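PDB 7D78: DltD domain-containing protein from Beauveria bassiana, which is a thioesterase of the alpha/beta hydrolase fold that probably acts as a polyketide cyclase, closing medium-ring lactones. Local coordinates for residues Lys50-Ile55 and Gln78-Tyr83; Thr129-Ser134 and Val154-Ile159. All blocks are in the same frame, centred on the assembly; numbering follows the deposited sequence.

Contact 1. Residues Lys50-Ile55 and Gln78-Tyr83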
ATOM      1  N   LYS A  50     -23.386  25.739  13.731  1.00 24.01           N
ATOM      2  CA  LYS A  50     -22.470  25.179  12.744  1.00 28.46           C
ATOM      3  C   LYS A  50     -21.059  25.526  13.178  1.00 29.82           C
ATOM      4  O   LYS A  50     -20.785  26.684  13.496  1.00 24.76           O
ATOM      5  CB  LYS A  50     -22.741  25.729  11.335  1.00 23.05           C
ATOM      6  CG  LYS A  50     -21.975  25.011  10.233  1.00 26.25           C
ATOM      7  CD  LYS A  50     -22.210  25.635   8.878  1.00 25.55           C
ATOM      8  CE  LYS A  50     -22.562  24.592   7.871  1.00 25.89           C
ATOM      9  NZ  LYS A  50     -23.279  25.113   6.663  1.00 21.87           N
ATOM     10  N   GLY A  51     -20.170  24.531  13.196  1.00 22.83           N
ATOM     11  CA  GLY A  51     -18.821  24.741  13.670  1.00 22.31           C
ATOM     12  C   GLY A  51     -17.824  23.751  13.094  1.00 21.92           C
ATOM     13  O   GLY A  51     -18.182  22.843  12.332  1.00 21.72           O
ATOM     14  N   PRO A  52     -16.550  23.908  13.460  1.00 21.87           N
ATOM     15  CA  PRO A  52     -15.509  23.008  12.952  1.00 21.35           C
ATOM     16  C   PRO A  52     -15.731  21.578  13.423  1.00 21.25           C
ATOM     17  O   PRO A  52     -16.512  21.295  14.336  1.00 21.75           O
ATOM     18  CB  PRO A  52     -14.216  23.583  13.534  1.00 20.73           C
ATOM     19  CG  PRO A  52     -14.667  24.331  14.776  1.00 27.79           C
ATOM     20  CD  PRO A  52     -16.026  24.874  14.447  1.00 22.58           C
ATOM     21  N   ALA A  53     -15.026  20.654  12.771  1.00 22.18           N
ATOM     22  CA  ALA A  53     -15.130  19.243  13.119  1.00 20.23           C
ATOM     23  C   ALA A  53     -13.745  18.621  13.216  1.00 19.48           C
ATOM     24  O   ALA A  53     -12.878  18.885  12.379  1.00 22.35           O
ATOM     25  CB  ALA A  53     -15.980  18.477  12.091  1.00 18.08           C
ATOM     26  N   ILE A  54     -13.548  17.785  14.232  1.00 20.98           N
ATOM     27  CA  ILE A  54     -12.311  17.036  14.424  1.00 21.04           C
ATOM     28  C   ILE A  54     -12.652  15.560  14.296  1.00 20.33           C
ATOM     29  O   ILE A  54     -13.494  15.053  15.043  1.00 18.19           O
ATOM     30  CB  ILE A  54     -11.670  17.322  15.791  1.00 21.60           C
ATOM     31  CG1 ILE A  54     -11.389  18.820  15.969  1.00 18.98           C
ATOM     32  CG2 ILE A  54     -10.421  16.478  15.973  1.00 22.11           C
ATOM     33  CD1 ILE A  54     -11.051  19.187  17.410  1.00 23.60           C
ATOM     34  N   ILE A  55     -12.009  14.872  13.352  1.00 19.97           N
ATOM     35  CA  ILE A  55     -12.197  13.434  13.157  1.00 20.07           C
ATOM     36  C   ILE A  55     -11.016  12.722  13.800  1.00 20.63           C
ATOM     37  O   ILE A  55      -9.866  12.942  13.402  1.00 21.00           O
ATOM     38  CB  ILE A  55     -12.311  13.075  11.667  1.00 16.43           C
ATOM     39  CG1 ILE A  55     -13.586  13.661  11.057  1.00 15.83           C
ATOM     40  CG2 ILE A  55     -12.280  11.539  11.475  1.00 16.66           C
ATOM     41  CD1 ILE A  55     -13.495  13.855   9.523  1.00 17.48           C
ATOM     42  N   GLN A  78     -15.666  22.849  23.807  1.00 33.92           N
ATOM     43  CA  GLN A  78     -14.982  24.019  23.281  1.00 30.07           C
ATOM     44  C   GLN A  78     -15.446  24.378  21.873  1.00 32.00           C
ATOM     45  O   GLN A  78     -14.819  25.215  21.213  1.00 31.20           O
ATOM     46  CB  GLN A  78     -13.470  23.801  23.323  1.00 29.40           C
ATOM     47  CG  GLN A  78     -12.942  23.719  24.757  1.00 35.19           C
ATOM     48  CD  GLN A  78     -11.430  23.672  24.838  1.00 35.65           C
ATOM     49  OE1 GLN A  78     -10.732  24.173  23.960  1.00 41.99           O
ATOM     50  NE2 GLN A  78     -10.915  23.077  25.908  1.00 41.62           N
ATOM     51  N   GLY A  79     -16.533  23.779  21.403  1.00 26.76           N
ATOM     52  CA  GLY A  79     -17.138  24.178  20.149  1.00 28.87           C
ATOM     53  C   GLY A  79     -16.753  23.363  18.931  1.00 28.82           C
ATOM     54  O   GLY A  79     -17.014  23.810  17.806  1.00 23.99           O
ATOM     55  N   PHE A  80     -16.151  22.187  19.110  1.00 26.15           N
ATOM     56  CA  PHE A  80     -15.729  21.339  17.996  1.00 29.05           C
ATOM     57  C   PHE A  80     -16.629  20.112  17.903  1.00 20.34           C
ATOM     58  O   PHE A  80     -16.651  19.294  18.831  1.00 21.10           O
ATOM     59  CB  PHE A  80     -14.276  20.894  18.164  1.00 26.26           C
ATOM     60  CG  PHE A  80     -13.280  22.020  18.129  1.00 27.96           C
ATOM     61  CD1 PHE A  80     -12.772  22.476  16.921  1.00 26.48           C
ATOM     62  CD2 PHE A  80     -12.838  22.611  19.306  1.00 31.51           C
ATOM     63  CE1 PHE A  80     -11.850  23.518  16.885  1.00 31.57           C
ATOM     64  CE2 PHE A  80     -11.916  23.653  19.279  1.00 35.00           C
ATOM     65  CZ  PHE A  80     -11.421  24.104  18.066  1.00 35.09           C
ATOM     66  N   ASN A  81     -17.375  19.986  16.800  1.00 21.47           N
ATOM     67  CA  ASN A  81     -17.915  18.676  16.441  1.00 21.15           C
ATOM     68  C   ASN A  81     -16.772  17.675  16.474  1.00 22.23           C
ATOM     69  O   ASN A  81     -15.692  17.952  15.953  1.00 24.76           O
ATOM     70  CB  ASN A  81     -18.527  18.666  15.038  1.00 23.64           C
ATOM     71  CG  ASN A  81     -19.713  19.593  14.878  1.00 25.95           C
ATOM     72  OD1 ASN A  81     -20.831  19.301  15.323  1.00 22.47           O
ATOM     73  ND2 ASN A  81     -19.493  20.684  14.163  1.00 21.67           N
ATOM     74  N   THR A  82     -16.998  16.519  17.095  1.00 22.50           N
ATOM     75  CA  THR A  82     -15.962  15.499  17.188  1.00 20.74           C
ATOM     76  C   THR A  82     -16.536  14.144  16.800  1.00 20.17           C
ATOM     77  O   THR A  82     -17.592  13.746  17.298  1.00 21.02           O
ATOM     78  CB  THR A  82     -15.355  15.442  18.600  1.00 20.46           C
ATOM     79  OG1 THR A  82     -14.883  16.742  18.971  1.00 21.92           O
ATOM     80  CG2 THR A  82     -14.177  14.489  18.615  1.00 21.01           C
ATOM     81  N   TYR A  83     -15.841  13.443  15.907  1.00 19.59           N
ATOM     82  CA  TYR A  83     -16.214  12.100  15.469  1.00 20.73           C
ATOM     83  C   TYR A  83     -15.099  11.140  15.857  1.00 20.76           C
ATOM     84  O   TYR A  83     -13.972  11.275  15.372  1.00 19.17           O
ATOM     85  CB  TYR A  83     -16.437  12.069  13.953  1.00 18.72           C
ATOM     86  CG  TYR A  83     -16.975  10.761  13.383  1.00 18.83           C
ATOM     87  CD1 TYR A  83     -18.136  10.196  13.881  1.00 20.54           C
ATOM     88  CD2 TYR A  83     -16.342  10.124  12.308  1.00 17.52           C
ATOM     89  CE1 TYR A  83     -18.657   9.025  13.352  1.00 18.92           C
ATOM     90  CE2 TYR A  83     -16.860   8.949  11.757  1.00 19.23           C
ATOM     91  CZ  TYR A  83     -18.022   8.400  12.293  1.00 19.90           C
ATOM     92  OH  TYR A  83     -18.564   7.232  11.779  1.00 18.80           O
TER
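The carbonyl oxygen of Pro52 is gripped twice by Asn81. The side-chain ND2 of Asn81 lies 3.0 Å from Pro52 O, a hydrogen bond whose donor stands above the carbonyl plane, while the backbone N of Asn81 adds a bent, weak bond to the same oxygen. ND2 also makes a weak bond to Gly51 O at 3.1 Å. With CG beside its own backbone N (chi1 -63°), the amide folds back along the segment 50-55 and bridges two successive carbonyls. Its other end, OD1, accepts from Ser122 OG and Val47 N, and asparagine suits this buried site because one flat group both donates and accepts. A leucine in its place would probably leave Pro52 O with only the weak backbone bond and Ser122 OG and Val47 N without their acceptor. Farther along, Ile54 takes over the pairing: its N binds Asn81 O at 2.8 Å and its O receives Tyr83 N at 3.0 Å, the latter in the carbonyl plane. This is the parallel strand pairing of a beta-alpha-beta unit, in which helix 68-77 carries the chain from strand 51-57 to strand 81-86 within the alpha/beta hydrolase sheet. That helix ends in a Schellman motif with Gly79 at C-prime, where positive phi suits a residue without a side chain. Next comes Phe80, whose ring has Pro52 CG 3.4 Å from CD1 and Ile54 CD1 3.7 Å from CG, both approaching obliquely; Phe75 and Ile316 continue this apolar cluster on the helices. On the other face Ala53 CB lies 3.9 Å from Asn81 CB, as the register sets it, and the small side chain adds nothing beyond that carbon. Beyond it Ile55 CG2 lies at the edge of the Tyr83 ring, near its plane, and Tyr83 OH reaches across to bond Val30 O.

Contact 2. Residues Thr129-Ser134 and Val154-Ile159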
ATOM      1  N   THR A 129     -10.527  19.039  10.638  1.00 17.62           N
ATOM      2  CA  THR A 129      -9.227  18.666  11.193  1.00 18.32           C
ATOM      3  C   THR A 129      -9.176  17.155  11.375  1.00 20.44           C
ATOM      4  O   THR A 129     -10.173  16.540  11.774  1.00 18.97           O
ATOM      5  CB  THR A 129      -8.969  19.370  12.551  1.00 21.59           C
ATOM      6  OG1 THR A 129      -8.720  20.764  12.327  1.00 24.90           O
ATOM      7  CG2 THR A 129      -7.757  18.754  13.313  1.00 18.80           C
ATOM      8  N   LEU A 130      -8.028  16.550  11.045  1.00 20.38           N
ATOM      9  CA  LEU A 130      -7.784  15.138  11.322  1.00 18.96           C
ATOM     10  C   LEU A 130      -6.865  15.001  12.529  1.00 22.61           C
ATOM     11  O   LEU A 130      -5.821  15.665  12.612  1.00 20.20           O
ATOM     12  CB  LEU A 130      -7.173  14.408  10.123  1.00 20.15           C
ATOM     13  CG  LEU A 130      -8.058  14.214   8.883  1.00 19.61           C
ATOM     14  CD1 LEU A 130      -7.422  13.229   7.919  1.00 20.97           C
ATOM     15  CD2 LEU A 130      -9.502  13.801   9.240  1.00 19.21           C
ATOM     16  N   TRP A 131      -7.265  14.127  13.450  1.00 21.81           N
ATOM     17  CA  TRP A 131      -6.608  13.900  14.730  1.00 20.22           C
ATOM     18  C   TRP A 131      -6.389  12.402  14.855  1.00 18.23           C
ATOM     19  O   TRP A 131      -7.291  11.618  14.551  1.00 19.00           O
ATOM     20  CB  TRP A 131      -7.499  14.430  15.869  1.00 20.92           C
ATOM     21  CG  TRP A 131      -6.939  14.413  17.273  1.00 20.85           C
ATOM     22  CD1 TRP A 131      -6.523  15.497  17.999  1.00 26.29           C
ATOM     23  CD2 TRP A 131      -6.799  13.275  18.138  1.00 20.52           C
ATOM     24  NE1 TRP A 131      -6.117  15.103  19.250  1.00 23.51           N
ATOM     25  CE2 TRP A 131      -6.276  13.744  19.363  1.00 23.65           C
ATOM     26  CE3 TRP A 131      -7.054  11.903  17.993  1.00 19.33           C
ATOM     27  CZ2 TRP A 131      -5.997  12.890  20.436  1.00 23.85           C
ATOM     28  CZ3 TRP A 131      -6.776  11.050  19.071  1.00 21.06           C
ATOM     29  CH2 TRP A 131      -6.258  11.552  20.272  1.00 24.67           C
ATOM     30  N   GLY A 132      -5.206  11.998  15.276  1.00 17.85           N
ATOM     31  CA  GLY A 132      -4.923  10.577  15.395  1.00 18.33           C
ATOM     32  C   GLY A 132      -3.966  10.302  16.526  1.00 21.10           C
ATOM     33  O   GLY A 132      -3.041  11.081  16.783  1.00 21.68           O
ATOM     34  N   MET A 133      -4.176   9.174  17.200  1.00 19.68           N
ATOM     35  CA  MET A 133      -3.294   8.735  18.270  1.00 20.86           C
ATOM     36  C   MET A 133      -2.538   7.483  17.854  1.00 20.33           C
ATOM     37  O   MET A 133      -3.135   6.540  17.324  1.00 21.15           O
ATOM     38  CB  MET A 133      -4.067   8.451  19.554  1.00 24.39           C
ATOM     39  CG  MET A 133      -3.153   7.990  20.686  1.00 27.09           C
ATOM     40  SD  MET A 133      -3.893   8.388  22.262  1.00 38.52           S
ATOM     41  CE  MET A 133      -2.708   7.644  23.390  1.00 38.75           C
ATOM     42  N   SER A 134      -1.230   7.475  18.111  1.00 20.50           N
ATOM     43  CA  SER A 134      -0.393   6.288  17.917  1.00 22.04           C
ATOM     44  C   SER A 134      -0.431   5.950  16.429  1.00 22.60           C
ATOM     45  O   SER A 134      -0.260   6.865  15.605  1.00 21.85           O
ATOM     46  CB  SER A 134      -0.866   5.186  18.861  1.00 25.13           C
ATOM     47  OG  SER A 134      -0.055   4.029  18.746  1.00 23.68           O
ATOM     48  N   VAL A 154      -3.317  16.708  13.628  1.00 18.61           N
ATOM     49  CA  VAL A 154      -2.799  16.527  14.978  1.00 19.58           C
ATOM     50  C   VAL A 154      -2.398  15.072  15.123  1.00 21.92           C
ATOM     51  O   VAL A 154      -3.243  14.177  15.006  1.00 21.05           O
ATOM     52  CB  VAL A 154      -3.832  16.915  16.044  1.00 23.19           C
ATOM     53  CG1 VAL A 154      -3.310  16.562  17.428  1.00 23.12           C
ATOM     54  CG2 VAL A 154      -4.145  18.401  15.940  1.00 21.74           C
ATOM     55  N   MET A 155      -1.114  14.836  15.360  0.74 20.23           N
ATOM     56  CA  MET A 155      -0.590  13.494  15.568  0.74 20.93           C
ATOM     57  C   MET A 155      -0.120  13.371  17.008  0.74 23.38           C
ATOM     58  O   MET A 155       0.757  14.125  17.452  0.74 24.30           O
ATOM     59  CB  MET A 155       0.563  13.192  14.615  0.74 20.76           C
ATOM     60  CG  MET A 155       0.158  13.077  13.154  0.74 21.27           C
ATOM     61  SD  MET A 155       1.561  12.562  12.153  0.74 22.95           S
ATOM     62  CE  MET A 155       2.546  14.051  12.139  0.74 21.53           C
ATOM     63  N   VAL A 156      -0.689  12.419  17.729  1.00 20.13           N
ATOM     64  CA  VAL A 156      -0.262  12.105  19.084  1.00 23.92           C
ATOM     65  C   VAL A 156       0.516  10.798  19.035  1.00 21.86           C
ATOM     66  O   VAL A 156       0.002   9.784  18.546  1.00 20.01           O
ATOM     67  CB  VAL A 156      -1.459  12.014  20.039  1.00 26.07           C
ATOM     68  CG1 VAL A 156      -0.998  11.647  21.451  1.00 23.35           C
ATOM     69  CG2 VAL A 156      -2.221  13.322  20.021  1.00 26.08           C
ATOM     70  N   CYS A 157       1.756  10.835  19.527  1.00 20.29           N
ATOM     71  CA  CYS A 157       2.688   9.709  19.572  1.00 21.54           C
ATOM     72  C   CYS A 157       2.624   8.835  18.309  1.00 24.17           C
ATOM     73  O   CYS A 157       2.421   7.620  18.405  1.00 23.46           O
ATOM     74  CB  CYS A 157       2.471   8.869  20.828  1.00 19.11           C
ATOM     75  SG  CYS A 157       0.814   8.117  21.021  1.00 24.24           S
ATOM     76  N   PRO A 158       2.797   9.422  17.125  1.00 22.26           N
ATOM     77  CA  PRO A 158       2.730   8.609  15.901  1.00 19.80           C
ATOM     78  C   PRO A 158       3.790   7.514  15.896  1.00 21.51           C
ATOM     79  O   PRO A 158       4.918   7.715  16.345  1.00 21.47           O
ATOM     80  CB  PRO A 158       2.978   9.628  14.783  1.00 22.41           C
ATOM     81  CG  PRO A 158       3.731  10.739  15.441  1.00 26.64           C
ATOM     82  CD  PRO A 158       3.168  10.818  16.835  1.00 21.13           C
ATOM     83  N   ILE A 159       3.407   6.337  15.384  1.00 20.55           N
ATOM     84  CA  ILE A 159       4.318   5.216  15.188  1.00 21.75           C
ATOM     85  C   ILE A 159       4.725   5.184  13.718  1.00 20.75           C
ATOM     86  O   ILE A 159       3.867   5.154  12.828  1.00 19.99           O
ATOM     87  CB  ILE A 159       3.680   3.877  15.591  1.00 25.04           C
ATOM     88  CG1 ILE A 159       3.441   3.793  17.098  1.00 35.80           C
ATOM     89  CG2 ILE A 159       4.650   2.760  15.265  1.00 27.56           C
ATOM     90  CD1 ILE A 159       2.722   2.488  17.513  1.00 34.83           C
TER
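Strands 129-133 and 154-156 run parallel, 4.9 Å apart at closest, and four backbone hydrogen bonds join them, three of them nearly straight, from Leu130 O with Val154 N to Ser134 N with Val156 O at 2.7 Å. The indole of Trp131 runs obliquely past two valines: CD1 meets Val154 CG1 at 3.4 Å, and CZ2 meets Val156 CG2 at 3.8 Å. With its CG anti to the backbone N (chi1 -174°), the ring extends along the strand and spans both beta-branched residues. Gly132, paired in register with Met155, adds no side chain of its own to the face that carries Met155. Met133 CG packs 4.0 Å from Cys157 SG. Ser134 has the positive phi (63°) of a sharp strand-to-helix turn, consistent with the nucleophile elbow of this fold; its OG bonds His296 NE2 and a glycerol, and Ile159 CD1 lies 3.4 Å from that OG. Ser134 CA also directs a C-H toward Cys157 O. Helix 135-146 begins directly after Ser134 and leads into strand 150-156, while Met312 of helix 305-319 packs on Trp131 and Val156, Phe75 meets the indole edge-to-face, and strands 51-57 and 259-264 lie to either side.

Contacts 1 and 2 follow one another along the chain, each joining the two strands of a beta-alpha-beta unit in the same eight-stranded mixed sheet. Their centres lie 16 Å apart. Strands 51-57 and 127-133 are neighbours, giving the order 81-86, 51-57, 127-133, 150-156, and they connect the pairs directly: Ala53 O lies 2.9 Å from Thr129 N and Ile55 O equally far from Trp131 N, both probable hydrogen bonds, while Ile54 CG2 packs on Trp131 CB. Helix 305-319 touches both contacts. Contact 1 joins two inner strands, with 39-45 and 28-33 continuing the sheet past 81-86, whereas contact 2, nearer the chain's centre, carries Ser134, probably the nucleophile of a triad with His296 and Asp267.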